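Local coordinates for putative alpha/beta hydrolase fold protein (Candidatus Nitrososphaera gargensis, PDB 5A62) that probably hydrolyses carboxylic esters, as an enzyme of the alpha/beta hydrolase fold, at residues V27-I32 with C93-H98. Residues are numbered along the deposited sequence; the frame is centred on the assembly and turned at random.
With ACT (acetate ion), chain B.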
loop_
_atom_site.group_PDB
_atom_site.type_symbol
_atom_site.label_atom_id
_atom_site.label_comp_id
_atom_site.label_asym_id
_atom_site.label_seq_id
_atom_site.Cartn_x
_atom_site.Cartn_y
_atom_site.Cartn_z
ATOM N N VAL A 27 9.603 -20.704 -13.851
ATOM C CA VAL A 27 9.887 -19.399 -13.306
ATOM C C VAL A 27 9.790 -19.448 -11.803
ATOM O O VAL A 27 8.738 -19.861 -11.323
ATOM C CB VAL A 27 8.875 -18.369 -13.865
ATOM C CG1 VAL A 27 9.149 -16.979 -13.317
ATOM C CG2 VAL A 27 8.882 -18.371 -15.398
ATOM N N LEU A 28 10.834 -19.039 -11.135
ATOM C CA LEU A 28 10.939 -19.089 -9.672
ATOM C C LEU A 28 10.758 -17.698 -9.132
ATOM O O LEU A 28 11.472 -16.777 -9.529
ATOM C CB LEU A 28 12.235 -19.664 -9.135
ATOM C CG LEU A 28 12.655 -20.964 -9.794
ATOM C CD1 LEU A 28 13.936 -21.453 -9.179
ATOM C CD2 LEU A 28 11.645 -22.031 -9.645
ATOM N N ILE A 29 9.830 -17.539 -8.167
ATOM C CA ILE A 29 9.539 -16.216 -7.568
ATOM C C ILE A 29 9.676 -16.297 -6.068
ATOM O O ILE A 29 8.936 -17.033 -5.405
ATOM C CB ILE A 29 8.175 -15.702 -7.983
ATOM C CG1 ILE A 29 7.902 -15.894 -9.485
ATOM C CG2 ILE A 29 8.041 -14.259 -7.605
ATOM C CD1 ILE A 29 6.642 -15.235 -9.979
ATOM N N HIS A 30 10.649 -15.580 -5.541
ATOM C CA HIS A 30 11.018 -15.578 -4.133
ATOM C C HIS A 30 10.028 -14.806 -3.247
ATOM O O HIS A 30 9.172 -14.071 -3.731
ATOM C CB HIS A 30 12.437 -15.018 -3.970
ATOM C CG HIS A 30 12.570 -13.567 -4.292
ATOM N ND1 HIS A 30 12.160 -12.600 -3.412
ATOM C CD2 HIS A 30 13.129 -12.884 -5.341
ATOM C CE1 HIS A 30 12.442 -11.404 -3.913
ATOM N NE2 HIS A 30 12.999 -11.546 -5.090
ATOM N N PRO A 31 10.135 -14.967 -1.912
ATOM C CA PRO A 31 9.250 -14.299 -0.965
ATOM C C PRO A 31 9.755 -12.922 -0.614
ATOM O O PRO A 31 10.823 -12.507 -0.991
ATOM C CB PRO A 31 9.358 -15.180 0.267
ATOM C CG PRO A 31 10.688 -15.696 0.233
ATOM C CD PRO A 31 10.957 -15.971 -1.223
ATOM N N ILE A 32 8.950 -12.158 0.123
ATOM C CA ILE A 32 9.452 -10.926 0.702
ATOM C C ILE A 32 10.683 -11.231 1.534
ATOM O O ILE A 32 10.627 -12.154 2.370
ATOM C CB ILE A 32 8.379 -10.204 1.544
ATOM C CG1 ILE A 32 7.232 -9.747 0.629
ATOM C CG2 ILE A 32 8.993 -9.036 2.299
ATOM C CD1 ILE A 32 6.093 -9.080 1.383
ATOM N N CYS A 93 4.594 -21.562 -19.592
ATOM C CA CYS A 93 5.561 -21.879 -18.547
ATOM C C CYS A 93 4.811 -22.392 -17.330
ATOM O O CYS A 93 3.559 -22.336 -17.283
ATOM C CB CYS A 93 6.380 -20.665 -18.156
ATOM S SG CYS A 93 5.437 -19.317 -17.369
ATOM N N THR A 94 5.545 -22.844 -16.344
ATOM C CA THR A 94 5.021 -23.129 -15.039
ATOM C C THR A 94 5.726 -22.170 -14.076
ATOM O O THR A 94 6.938 -22.021 -14.134
ATOM C CB THR A 94 5.236 -24.554 -14.652
ATOM O OG1 THR A 94 4.324 -25.330 -15.472
ATOM C CG2 THR A 94 4.928 -24.819 -13.192
ATOM N N ILE A 95 4.996 -21.602 -13.123
ATOM C CA ILE A 95 5.562 -20.654 -12.145
ATOM C C ILE A 95 5.516 -21.293 -10.758
ATOM O O ILE A 95 4.489 -21.786 -10.353
ATOM C CB ILE A 95 4.764 -19.370 -12.149
ATOM C CG1 ILE A 95 4.728 -18.739 -13.532
ATOM C CG2 ILE A 95 5.363 -18.384 -11.180
ATOM C CD1 ILE A 95 3.732 -17.577 -13.708
ATOM N N ILE A 96 6.640 -21.229 -10.102
ATOM C CA ILE A 96 6.852 -21.730 -8.747
ATOM C C ILE A 96 7.087 -20.481 -7.876
ATOM O O ILE A 96 8.096 -19.832 -8.031
ATOM C CB ILE A 96 7.987 -22.707 -8.610
ATOM C CG1 ILE A 96 7.707 -23.914 -9.540
ATOM C CG2 ILE A 96 8.134 -23.114 -7.165
ATOM C CD1 ILE A 96 8.939 -24.726 -9.771
ATOM N N GLY A 97 6.125 -20.203 -6.983
ATOM C CA GLY A 97 6.253 -19.003 -6.182
ATOM C C GLY A 97 6.106 -19.230 -4.723
ATOM O O GLY A 97 5.221 -19.965 -4.312
ATOM N N HIS A 98 6.982 -18.645 -3.907
ATOM C CA HIS A 98 6.982 -18.795 -2.463
ATOM C C HIS A 98 6.452 -17.514 -1.873
ATOM O O HIS A 98 6.944 -16.438 -2.131
ATOM C CB HIS A 98 8.413 -19.058 -1.935
ATOM C CG HIS A 98 8.531 -19.117 -0.452
ATOM N ND1 HIS A 98 9.683 -18.730 0.194
ATOM C CD2 HIS A 98 7.728 -19.599 0.490
ATOM C CE1 HIS A 98 9.526 -18.908 1.503
ATOM N NE2 HIS A 98 8.347 -19.450 1.712
HETATM C C ACT B . 5.624 -12.800 1.952
HETATM O O ACT B . 6.144 -12.681 3.089
HETATM O OXT ACT B . 6.331 -13.016 1.008
HETATM C CH3 ACT B . 4.098 -12.622 1.722
#
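Val27, Leu28 and Ile29 pair in parallel with Ile95, Ile96 and Gly97, the strand axes 4.7 Å apart at closest and turned 17° from each other. Val27 and Ile29 each donate and accept, giving the four-bond zigzag of a regular parallel ladder: Val27 N to Thr94 O, Ile96 N to Val27 O, Ile29 N to Ile96 O and His98 N to Ile29 O. The bond from His98 N to Ile29 O, 2.9 Å and close to straight at 170°, carries the pairing to the end of strand 93-98.

On one face, Ile29 CD1 reaches back to Ile95 CG2 (3.6 Å), because CG1 of Ile29 stands anti to its carbonyl carbon (chi1 -44°). Val27 CG2 meets Cys93 SG more distantly on the same face. On the other, Leu28 CD2 touches Ile96 CD1 at 3.8 Å, the two side chains lying side by side and pointing the same way. Beyond the ladder, the Pro31 ring crosses the His98 imidazole obliquely, with Pro31 CG 3.2 Å from His98 ND1. This nitrogen is buried without a polar partner, whereas His98 NE2 bonds His248 O. His30 ND1 donates in its ring plane to Pro31 O (2.8 Å), and His30 NE2 bonds Leu58 N.

Ile32 N donates to OXT of an acetate (2.9 Å). The acetate, probably from the crystallisation liquor, is also hydrogen-bonded to Ile100 N; two backbone N-H groups at these places are consistent with the oxyanion hole of alpha/beta hydrolases. Gly97 and His98 lead into Ser99 of a GxSxG sequence, consistent with the nucleophile elbow. Helix 100-111 covers Ile29 and Ile95, while strands 52-56 and 116-122 flank the pair within the central sheet.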